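Local atomic coordinates of GGDEF family protein (Vibrio cholerae, PDB entry 5GZS), a protein that probably works as a membrane diguanylate cyclase whose periplasmic portion, built like solute-binding proteins, binds arginine and may use it as a signal. Residues I141-L144 with K145-L148; Q203-I206 with R207-A210; N36-S39 with F40-L44. All coordinates share one frame; numbering follows the deposited sequence.

Interaction 1. Residues I141-L144 with K145-L148. With ARG (arginine), chain B.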
ATOM      1  N   ILE A 141      11.728   6.583 -24.067  1.00 54.60           N
ATOM      2  CA  ILE A 141      11.043   6.247 -25.316  1.00 50.06           C
ATOM      3  C   ILE A 141      12.016   6.097 -26.484  1.00 31.42           C
ATOM      4  O   ILE A 141      11.741   5.357 -27.423  1.00 30.68           O
ATOM      5  CB  ILE A 141       9.950   7.318 -25.655  1.00 35.84           C
ATOM      6  CG1 ILE A 141       9.071   6.877 -26.830  1.00 28.74           C
ATOM      7  CG2 ILE A 141      10.573   8.666 -25.930  1.00 30.68           C
ATOM      8  CD1 ILE A 141       7.885   7.779 -27.064  1.00 27.84           C
ATOM      9  N   ASN A 142      13.162   6.776 -26.414  1.00 36.55           N
ATOM     10  CA  ASN A 142      14.230   6.612 -27.417  1.00 36.94           C
ATOM     11  C   ASN A 142      14.565   5.160 -27.746  1.00 35.25           C
ATOM     12  O   ASN A 142      14.923   4.818 -28.880  1.00 37.38           O
ATOM     13  CB  ASN A 142      15.492   7.307 -26.935  1.00 40.18           C
ATOM     14  CG  ASN A 142      15.252   8.765 -26.603  1.00 41.05           C
ATOM     15  OD1 ASN A 142      14.524   9.089 -25.658  1.00 44.82           O
ATOM     16  ND2 ASN A 142      15.856   9.652 -27.380  1.00 37.16           N
ATOM     17  N   GLN A 143      14.440   4.301 -26.748  1.00 33.77           N
ATOM     18  CA  GLN A 143      14.805   2.910 -26.923  1.00 37.14           C
ATOM     19  C   GLN A 143      13.639   2.030 -27.360  1.00 39.75           C
ATOM     20  O   GLN A 143      13.851   0.891 -27.767  1.00 45.16           O
ATOM     21  CB  GLN A 143      15.394   2.364 -25.631  1.00 38.15           C
ATOM     22  CG  GLN A 143      16.555   3.171 -25.077  1.00 37.11           C
ATOM     23  CD  GLN A 143      17.732   3.260 -26.038  1.00 55.18           C
ATOM     24  OE1 GLN A 143      17.936   2.371 -26.868  1.00 56.21           O
ATOM     25  NE2 GLN A 143      18.535   4.326 -25.907  1.00 39.19           N
ATOM     26  N   LEU A 144      12.420   2.557 -27.308  1.00 39.08           N
ATOM     27  CA  LEU A 144      11.235   1.728 -27.483  1.00 38.15           C
ATOM     28  C   LEU A 144      11.205   0.964 -28.809  1.00 45.03           C
ATOM     29  O   LEU A 144      11.129  -0.280 -28.826  1.00 38.18           O
ATOM     30  CB  LEU A 144       9.968   2.578 -27.359  1.00 29.77           C
ATOM     31  CG  LEU A 144       8.696   1.726 -27.279  1.00 35.79           C
ATOM     32  CD1 LEU A 144       8.793   0.781 -26.095  1.00 29.42           C
ATOM     33  CD2 LEU A 144       7.456   2.593 -27.153  1.00 30.78           C
ATOM     34  N   LYS A 145      11.245   1.704 -29.916  1.00 43.80           N
ATOM     35  CA  LYS A 145      11.149   1.090 -31.235  1.00 30.74           C
ATOM     36  C   LYS A 145      12.323   0.100 -31.477  1.00 39.68           C
ATOM     37  O   LYS A 145      12.077  -1.061 -31.790  1.00 43.07           O
ATOM     38  CB  LYS A 145      11.055   2.178 -32.316  1.00 30.19           C
ATOM     39  CG  LYS A 145      10.893   1.677 -33.751  1.00 29.72           C
ATOM     40  CD  LYS A 145      10.781   2.844 -34.737  1.00 29.60           C
ATOM     41  CE  LYS A 145       9.326   3.066 -35.075  1.00 42.18           C
ATOM     42  NZ  LYS A 145       8.963   4.433 -35.564  1.00 42.07           N
ATOM     43  N   PRO A 146      13.587   0.521 -31.278  1.00 40.24           N
ATOM     44  CA  PRO A 146      14.625  -0.492 -31.525  1.00 43.24           C
ATOM     45  C   PRO A 146      14.569  -1.662 -30.550  1.00 53.82           C
ATOM     46  O   PRO A 146      14.843  -2.795 -30.949  1.00 52.43           O
ATOM     47  CB  PRO A 146      15.936   0.287 -31.361  1.00 45.29           C
ATOM     48  CG  PRO A 146      15.567   1.500 -30.539  1.00 47.79           C
ATOM     49  CD  PRO A 146      14.160   1.837 -30.927  1.00 40.06           C
HETATM   50  N   MSE A 147      14.198  -1.404 -29.302  1.00 58.84           N
HETATM   51  CA  MSE A 147      14.158  -2.473 -28.303  1.00 50.80           C
HETATM   52  C   MSE A 147      13.056  -3.499 -28.596  1.00 37.28           C
HETATM   53  O   MSE A 147      13.307  -4.692 -28.554  1.00 41.94           O
HETATM   54  CB  MSE A 147      13.981  -1.890 -26.897  1.00 42.78           C
HETATM   55  CG  MSE A 147      14.616  -2.685 -25.785  1.00 52.04           C
HETATM   56 SE   MSE A 147      16.537  -2.830 -25.963  1.00 71.44          SE
HETATM   57  CE  MSE A 147      17.130  -1.752 -24.440  1.00 49.91           C
ATOM     58  N   LEU A 148      11.845  -3.051 -28.904  1.00 46.04           N
ATOM     59  CA  LEU A 148      10.758  -3.993 -29.180  1.00 46.43           C
ATOM     60  C   LEU A 148      10.988  -4.765 -30.472  1.00 48.07           C
ATOM     61  O   LEU A 148      10.400  -5.825 -30.664  1.00 54.67           O
ATOM     62  CB  LEU A 148       9.412  -3.271 -29.246  1.00 39.67           C
ATOM     63  CG  LEU A 148       8.607  -3.237 -27.948  1.00 38.27           C
ATOM     64  CD1 LEU A 148       9.389  -2.524 -26.874  1.00 43.11           C
ATOM     65  CD2 LEU A 148       7.302  -2.549 -28.176  1.00 38.95           C
TER
HETATM   66  N   ARG B 501      15.116  12.710 -18.566  1.00 67.91           N
HETATM   67  CA  ARG B 501      16.073  11.863 -17.870  1.00 65.94           C
HETATM   68  C   ARG B 501      17.372  12.616 -17.609  1.00 67.16           C
HETATM   69  O   ARG B 501      18.129  12.292 -16.695  1.00 74.77           O
HETATM   70  CB  ARG B 501      16.346  10.604 -18.673  1.00 42.07           C
HETATM   71  CG  ARG B 501      17.007  10.854 -20.015  1.00 41.90           C
HETATM   72  CD  ARG B 501      16.911   9.588 -20.837  1.00 53.27           C
HETATM   73  NE  ARG B 501      17.605   9.700 -22.101  1.00 55.31           N
HETATM   74  CZ  ARG B 501      17.149  10.388 -23.139  1.00 45.67           C
HETATM   75  NH1 ARG B 501      15.995  11.044 -23.057  1.00 40.59           N
HETATM   76  NH2 ARG B 501      17.862  10.431 -24.252  1.00 46.78           N
HETATM   77  OXT ARG B 501      17.695  13.569 -18.307  1.00 70.24           O
HETATM   78  O   HOH W   1      10.922   4.481 -29.987  1.00 31.30           O

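Interaction 2. Residues Q203-I206 with R207-A210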
ATOM      1  N   GLN A 203       3.807   5.862 -29.330  1.00 33.05           N
ATOM      2  CA  GLN A 203       4.359   4.714 -28.593  1.00 24.62           C
ATOM      3  C   GLN A 203       3.325   3.604 -28.376  1.00 24.11           C
ATOM      4  O   GLN A 203       3.675   2.429 -28.344  1.00 24.30           O
ATOM      5  CB  GLN A 203       4.990   5.164 -27.264  1.00 25.57           C
ATOM      6  CG  GLN A 203       4.108   5.882 -26.234  1.00 28.01           C
ATOM      7  CD  GLN A 203       3.277   4.926 -25.383  1.00 28.60           C
ATOM      8  OE1 GLN A 203       3.797   4.030 -24.711  1.00 26.01           O
ATOM      9  NE2 GLN A 203       1.971   5.106 -25.433  1.00 24.91           N
ATOM     10  N   LEU A 204       2.052   3.954 -28.253  1.00 30.33           N
ATOM     11  CA  LEU A 204       1.055   2.909 -28.079  1.00 30.98           C
ATOM     12  C   LEU A 204       1.007   2.043 -29.344  1.00 30.55           C
ATOM     13  O   LEU A 204       0.821   0.820 -29.264  1.00 25.48           O
ATOM     14  CB  LEU A 204      -0.333   3.481 -27.769  1.00 28.21           C
ATOM     15  CG  LEU A 204      -1.308   2.406 -27.276  1.00 28.39           C
ATOM     16  CD1 LEU A 204      -0.600   1.573 -26.212  1.00 27.08           C
ATOM     17  CD2 LEU A 204      -2.598   2.988 -26.725  1.00 22.78           C
ATOM     18  N   ASP A 205       1.195   2.670 -30.505  1.00 25.07           N
ATOM     19  CA  ASP A 205       1.215   1.940 -31.774  1.00 23.94           C
ATOM     20  C   ASP A 205       2.364   0.931 -31.884  1.00 24.47           C
ATOM     21  O   ASP A 205       2.154  -0.209 -32.323  1.00 28.08           O
ATOM     22  CB  ASP A 205       1.285   2.920 -32.927  1.00 23.88           C
ATOM     23  CG  ASP A 205      -0.068   3.488 -33.292  1.00 29.97           C
ATOM     24  OD1 ASP A 205      -1.060   3.171 -32.612  1.00 31.78           O
ATOM     25  OD2 ASP A 205      -0.141   4.262 -34.266  1.00 44.07           O
ATOM     26  N   ILE A 206       3.567   1.334 -31.488  1.00 23.29           N
ATOM     27  CA  ILE A 206       4.714   0.422 -31.441  1.00 36.84           C
ATOM     28  C   ILE A 206       4.445  -0.751 -30.530  1.00 32.88           C
ATOM     29  O   ILE A 206       4.763  -1.907 -30.867  1.00 27.65           O
ATOM     30  CB  ILE A 206       5.994   1.120 -30.937  1.00 50.16           C
ATOM     31  CG1 ILE A 206       6.517   2.099 -31.975  1.00 36.41           C
ATOM     32  CG2 ILE A 206       7.102   0.090 -30.539  1.00 27.17           C
ATOM     33  CD1 ILE A 206       7.741   2.843 -31.482  1.00 28.72           C
ATOM     34  N   ARG A 207       3.878  -0.458 -29.362  1.00 30.97           N
ATOM     35  CA  ARG A 207       3.550  -1.537 -28.416  1.00 48.17           C
ATOM     36  C   ARG A 207       2.404  -2.438 -28.905  1.00 24.11           C
ATOM     37  O   ARG A 207       2.474  -3.635 -28.725  1.00 26.49           O
ATOM     38  CB  ARG A 207       3.252  -0.954 -27.052  1.00 24.99           C
ATOM     39  CG  ARG A 207       4.557  -0.504 -26.416  1.00 28.42           C
ATOM     40  CD  ARG A 207       4.309   0.538 -25.347  1.00 36.76           C
ATOM     41  NE  ARG A 207       3.769  -0.064 -24.140  1.00 30.10           N
ATOM     42  CZ  ARG A 207       2.921   0.544 -23.333  1.00 29.41           C
ATOM     43  NH1 ARG A 207       2.525   1.778 -23.593  1.00 36.84           N
ATOM     44  NH2 ARG A 207       2.492  -0.079 -22.253  1.00 30.34           N
ATOM     45  N   LYS A 208       1.410  -1.885 -29.587  1.00 23.52           N
ATOM     46  CA  LYS A 208       0.379  -2.720 -30.186  1.00 23.05           C
ATOM     47  C   LYS A 208       0.946  -3.672 -31.242  1.00 33.33           C
ATOM     48  O   LYS A 208       0.573  -4.838 -31.328  1.00 35.95           O
ATOM     49  CB  LYS A 208      -0.699  -1.856 -30.826  1.00 25.85           C
ATOM     50  CG  LYS A 208      -1.677  -1.275 -29.829  1.00 28.97           C
ATOM     51  CD  LYS A 208      -2.535  -0.226 -30.505  1.00 36.42           C
ATOM     52  CE  LYS A 208      -3.704   0.217 -29.628  1.00 21.83           C
ATOM     53  NZ  LYS A 208      -4.349   1.348 -30.334  1.00 21.52           N
ATOM     54  N   GLN A 209       1.822  -3.128 -32.082  1.00 27.65           N
ATOM     55  CA  GLN A 209       2.396  -3.877 -33.191  1.00 35.75           C
ATOM     56  C   GLN A 209       3.178  -5.073 -32.678  1.00 35.45           C
ATOM     57  O   GLN A 209       3.084  -6.173 -33.223  1.00 27.27           O
ATOM     58  CB  GLN A 209       3.301  -2.978 -34.034  1.00 57.49           C
ATOM     59  CG  GLN A 209       3.947  -3.681 -35.218  1.00 72.47           C
ATOM     60  CD  GLN A 209       5.446  -3.464 -35.276  1.00 84.82           C
ATOM     61  OE1 GLN A 209       6.108  -3.338 -34.247  1.00 87.26           O
ATOM     62  NE2 GLN A 209       5.991  -3.419 -36.488  1.00 89.58           N
ATOM     63  N   ALA A 210       3.951  -4.852 -31.622  1.00 37.62           N
ATOM     64  CA  ALA A 210       4.739  -5.934 -31.012  1.00 33.30           C
ATOM     65  C   ALA A 210       3.762  -6.986 -30.493  1.00 32.61           C
ATOM     66  O   ALA A 210       3.902  -8.165 -30.794  1.00 25.80           O
ATOM     67  CB  ALA A 210       5.622  -5.423 -29.905  1.00 26.21           C
TER
HETATM   68  O   HOH W   2      -2.296   3.588 -30.415  1.00 44.99           O

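Interaction 3. Residues N36-S39 with F40-L44. With ARG (arginine), chain B.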
ATOM      1  N   ASN A  36      22.743  12.860 -34.284  1.00 51.09           N
ATOM      2  CA  ASN A  36      22.659  11.606 -33.516  1.00 45.49           C
ATOM      3  C   ASN A  36      23.844  11.472 -32.569  1.00 58.78           C
ATOM      4  O   ASN A  36      24.998  11.620 -32.979  1.00 65.16           O
ATOM      5  CB  ASN A  36      22.601  10.384 -34.442  1.00 45.90           C
ATOM      6  CG  ASN A  36      22.206   9.073 -33.697  1.00 66.98           C
ATOM      7  OD1 ASN A  36      22.530   8.881 -32.522  1.00 63.15           O
ATOM      8  ND2 ASN A  36      21.508   8.176 -34.398  1.00 63.77           N
ATOM      9  N   TYR A  37      23.557  11.219 -31.298  1.00 63.27           N
ATOM     10  CA  TYR A  37      24.594  10.867 -30.332  1.00 46.02           C
ATOM     11  C   TYR A  37      24.363   9.440 -29.887  1.00 50.90           C
ATOM     12  O   TYR A  37      23.240   9.054 -29.562  1.00 51.74           O
ATOM     13  CB  TYR A  37      24.579  11.810 -29.137  1.00 46.67           C
ATOM     14  CG  TYR A  37      25.157  13.164 -29.445  1.00 61.49           C
ATOM     15  CD1 TYR A  37      26.520  13.396 -29.312  1.00 59.02           C
ATOM     16  CD2 TYR A  37      24.348  14.213 -29.887  1.00 57.14           C
ATOM     17  CE1 TYR A  37      27.067  14.642 -29.599  1.00 60.40           C
ATOM     18  CE2 TYR A  37      24.885  15.456 -30.174  1.00 50.21           C
ATOM     19  CZ  TYR A  37      26.249  15.659 -30.027  1.00 57.00           C
ATOM     20  OH  TYR A  37      26.808  16.876 -30.298  1.00 54.38           O
ATOM     21  N   PRO A  38      25.421   8.635 -29.863  1.00 62.04           N
ATOM     22  CA  PRO A  38      25.224   7.216 -29.533  1.00 59.35           C
ATOM     23  C   PRO A  38      24.792   6.974 -28.077  1.00 58.91           C
ATOM     24  O   PRO A  38      24.332   5.871 -27.757  1.00 60.36           O
ATOM     25  CB  PRO A  38      26.596   6.605 -29.806  1.00 62.60           C
ATOM     26  CG  PRO A  38      27.554   7.755 -29.655  1.00 61.56           C
ATOM     27  CD  PRO A  38      26.831   8.975 -30.114  1.00 65.43           C
ATOM     28  N   SER A  39      24.931   7.984 -27.219  1.00 52.04           N
ATOM     29  CA  SER A  39      24.536   7.861 -25.814  1.00 54.34           C
ATOM     30  C   SER A  39      24.024   9.169 -25.208  1.00 53.27           C
ATOM     31  O   SER A  39      24.428  10.276 -25.600  1.00 53.92           O
ATOM     32  CB  SER A  39      25.712   7.342 -24.981  1.00 67.84           C
ATOM     33  OG  SER A  39      25.582   7.706 -23.613  1.00 76.10           O
ATOM     34  N   PHE A  40      23.144   9.036 -24.231  1.00 49.50           N
ATOM     35  CA  PHE A  40      22.550  10.199 -23.589  1.00 60.63           C
ATOM     36  C   PHE A  40      23.585  11.058 -22.873  1.00 60.38           C
ATOM     37  O   PHE A  40      23.439  12.273 -22.753  1.00 59.99           O
ATOM     38  CB  PHE A  40      21.476   9.757 -22.602  1.00 59.34           C
ATOM     39  CG  PHE A  40      21.118  10.797 -21.585  1.00 58.25           C
ATOM     40  CD1 PHE A  40      20.212  11.794 -21.889  1.00 55.14           C
ATOM     41  CD2 PHE A  40      21.675  10.765 -20.324  1.00 57.26           C
ATOM     42  CE1 PHE A  40      19.872  12.727 -20.958  1.00 53.82           C
ATOM     43  CE2 PHE A  40      21.340  11.705 -19.383  1.00 61.28           C
ATOM     44  CZ  PHE A  40      20.431  12.683 -19.700  1.00 62.32           C
ATOM     45  N   ASN A  41      24.633  10.434 -22.372  1.00 62.91           N
ATOM     46  CA  ASN A  41      25.622  11.207 -21.655  1.00 66.33           C
ATOM     47  C   ASN A  41      26.566  11.900 -22.641  1.00 67.05           C
ATOM     48  O   ASN A  41      27.059  13.000 -22.360  1.00 64.65           O
ATOM     49  CB  ASN A  41      26.333  10.296 -20.676  1.00 69.93           C
ATOM     50  CG  ASN A  41      27.382  11.004 -19.830  1.00 75.89           C
ATOM     51  OD1 ASN A  41      28.537  11.141 -20.246  1.00 78.88           O
ATOM     52  ND2 ASN A  41      26.996  11.428 -18.627  1.00 75.38           N
ATOM     53  N   ASP A  42      26.768  11.284 -23.811  1.00 70.71           N
ATOM     54  CA  ASP A  42      27.360  11.978 -24.964  1.00 68.41           C
ATOM     55  C   ASP A  42      26.606  13.273 -25.260  1.00 60.01           C
ATOM     56  O   ASP A  42      27.222  14.289 -25.540  1.00 69.05           O
ATOM     57  CB  ASP A  42      27.347  11.100 -26.221  1.00 69.79           C
ATOM     58  CG  ASP A  42      28.505  10.129 -26.278  1.00 81.26           C
ATOM     59  OD1 ASP A  42      29.187   9.926 -25.250  1.00 81.67           O
ATOM     60  OD2 ASP A  42      28.726   9.556 -27.366  1.00 86.36           O
ATOM     61  N   ILE A  43      25.272  13.218 -25.222  1.00 63.28           N
ATOM     62  CA  ILE A  43      24.458  14.396 -25.496  1.00 64.01           C
ATOM     63  C   ILE A  43      24.765  15.482 -24.464  1.00 64.28           C
ATOM     64  O   ILE A  43      25.055  16.619 -24.833  1.00 71.53           O
ATOM     65  CB  ILE A  43      22.924  14.071 -25.511  1.00 46.58           C
ATOM     66  CG1 ILE A  43      22.533  13.372 -26.812  1.00 48.52           C
ATOM     67  CG2 ILE A  43      22.109  15.328 -25.342  1.00 45.82           C
ATOM     68  CD1 ILE A  43      21.066  13.053 -26.915  1.00 51.15           C
ATOM     69  N   LEU A  44      24.725  15.128 -23.183  1.00 63.55           N
ATOM     70  CA  LEU A  44      25.001  16.085 -22.102  1.00 68.85           C
ATOM     71  C   LEU A  44      26.348  16.825 -22.248  1.00 74.96           C
ATOM     72  O   LEU A  44      26.409  18.050 -22.068  1.00 77.31           O
ATOM     73  CB  LEU A  44      24.948  15.375 -20.737  1.00 70.64           C
ATOM     74  CG  LEU A  44      23.731  15.661 -19.843  1.00 66.29           C
ATOM     75  CD1 LEU A  44      22.460  15.323 -20.566  1.00 49.99           C
ATOM     76  CD2 LEU A  44      23.804  14.899 -18.525  1.00 62.02           C
TER
HETATM   77  N   ARG B 501      15.116  12.710 -18.566  1.00 67.91           N
HETATM   78  CA  ARG B 501      16.073  11.863 -17.870  1.00 65.94           C
HETATM   79  C   ARG B 501      17.372  12.616 -17.609  1.00 67.16           C
HETATM   80  O   ARG B 501      18.129  12.292 -16.695  1.00 74.77           O
HETATM   81  CB  ARG B 501      16.346  10.604 -18.673  1.00 42.07           C
HETATM   82  CG  ARG B 501      17.007  10.854 -20.015  1.00 41.90           C
HETATM   83  CD  ARG B 501      16.911   9.588 -20.837  1.00 53.27           C
HETATM   84  NE  ARG B 501      17.605   9.700 -22.101  1.00 55.31           N
HETATM   85  CZ  ARG B 501      17.149  10.388 -23.139  1.00 45.67           C
HETATM   86  NH1 ARG B 501      15.995  11.044 -23.057  1.00 40.59           N
HETATM   87  NH2 ARG B 501      17.862  10.431 -24.252  1.00 46.78           N
HETATM   88  OXT ARG B 501      17.695  13.569 -18.307  1.00 70.24           O

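Interaction 1. Residues I141-L144 with K145-L148
The opening turn of the short helix 144-149, which follows strand 137-140 in a fold of the family 3 solute-binding type, joins Q143 to M147 and L144 to L148. M147 N donates to Q143 O over 2.8 Å at an N-H...O angle of 150°, and L148 N reaches L144 O over 2.9 Å on a straighter path of 170°. Two residues earlier the pattern is not formed: I141 O and K145 N stand 4.5 Å apart, and a water bridges them, donating to I141 O and accepting from K145 N. The intervening step falls to P146, which has no N-H to give; its CD lies 3.7 Å from N142 O, while CG and CD both border Q143 O. Among the side chains, L144 swings CG opposite its own nitrogen (chi1 -170°), and its CD1 meets CD1 of L148 at 3.4 Å as the two leucines pass at a slant. L144 also touches Q203, and L148 touches I206, both on helix 189-218. The selenomethionine M147 sets CB against Q143 O, and its chain packs on Y82, L126 and L129. N142 heads the other way, into the arginine pocket: its OD1 is 3.6 Å from NH1 of the bound arginine, a contact rather than a hydrogen bond, whereas its ND2 donates to E11 O. Since E11 OE2 itself bonds the ligand, N142 is held by a residue that also grips the arginine. The water, in turn, gives K145 N an acceptor where the helical pattern is not yet established.

Interaction 2. Residues Q203-I206 with R207-A210
Q203 and R207 lie side by side, one turn apart on the long helix 189-218, and their polar ends meet. R207 NH1 donates to Q203 OE1 at 2.8 Å; the bond is well bent, at 134° at the hydrogen, yet the donor arrives in the plane of the amide carbonyl, on a lone pair. OE1 lies out of the guanidinium plane, and the amide and guanidinium planes are turned 47° to each other. Q203 gets there because its CG sits between the backbone nitrogen and the carbonyl carbon (chi1 59°) and the chain then bends again at chi2, bringing the amide beside R207. Y80 OH also bonds OE1, and NE2 donates to Q200 O, so both ends of the amide are held. The backbone supplies four regular helical bonds, from R207 N to Q203 O at 3.1 Å through to A210 N to I206 O, also 3.1 Å. Charge enters with D205 and K208: OD1 and NZ are 4.4 Å apart, beyond a salt bridge, and a water between them donates to D205 OD1 and accepts from K208 NZ. The direct salt bridge of D205 runs instead from OD2 to K201. Apolar contact is looser, the extended K208 chain passing L204 with CE 4.0 Å from CG. R207 also packs on L148 of helix 144-149 and on M436. Two donors on OE1 together with NE2 bound to Q200 O fix the rotation of the amide and probably soften the burial of the R207 charge, whereas D205 and K208, linked by water, probably attract only weakly.

Interaction 3. Residues N36-S39 with F40-L44
S39 is the N-cap of helix 40-49: its OG, turned opposite the backbone nitrogen (chi1 156°), accepts from N41 N at 3.1 Å, and S39 O takes I43 N, also at 3.1 Å. From this N-cap the next residue, F40, reaches into the arginine pocket. Its CB lies beside NE of the bound arginine, CG follows the same atom, and CD1 comes to 3.4 Å from that NE. Farther out, CE1 and CZ draw near the ligand carboxylate, CZ standing 3.2 Å from OXT. One face of the ring carries the ligand's CG, 3.5 Å above the plane and offset toward the rim. Beside the cap, Y37 CB meets I43 CG1 at 3.5 Å, with I43 CA over the face of the tyrosine ring; both side chains rest on A9 of strand 6-10. D42 puts its CB against S39 O and its OD2 beside P38 CG, the carboxylate plane nearly perpendicular (83°) to the Y37 ring. Thus the ligand's NE and carboxylate pass along the F40 ring that its CG overlies, while the hydroxyl of S39 meets the N-H of N41 in the first turn; the negative charge of D42 near this helix start is probably favourable.

Interactions 1 and 3 approach the same bound arginine from different elements: N142 stands near its guanidinium, F40 along its chain and carboxylate, and the two contacts do not touch, their nearest atoms being about 6 Å apart. Both belong to helix starts, one completed by a bridging water, the other capped by a serine hydroxyl. Interaction 2 lies mid-helix and has regular bonding throughout; it meets interaction 1 directly, with K145 CB 3.5 Å from I206 CD1. Residues 141-148 are mostly buried, whereas 203-210 and 36-44 each combine a buried side with a more exposed one. Interaction 1 combines backbone bonds with leucine packing, interaction 2 adds amide, guanidinium and water-bridged charges, and interaction 3 joins a hydroxyl cap to aromatic and apolar packing.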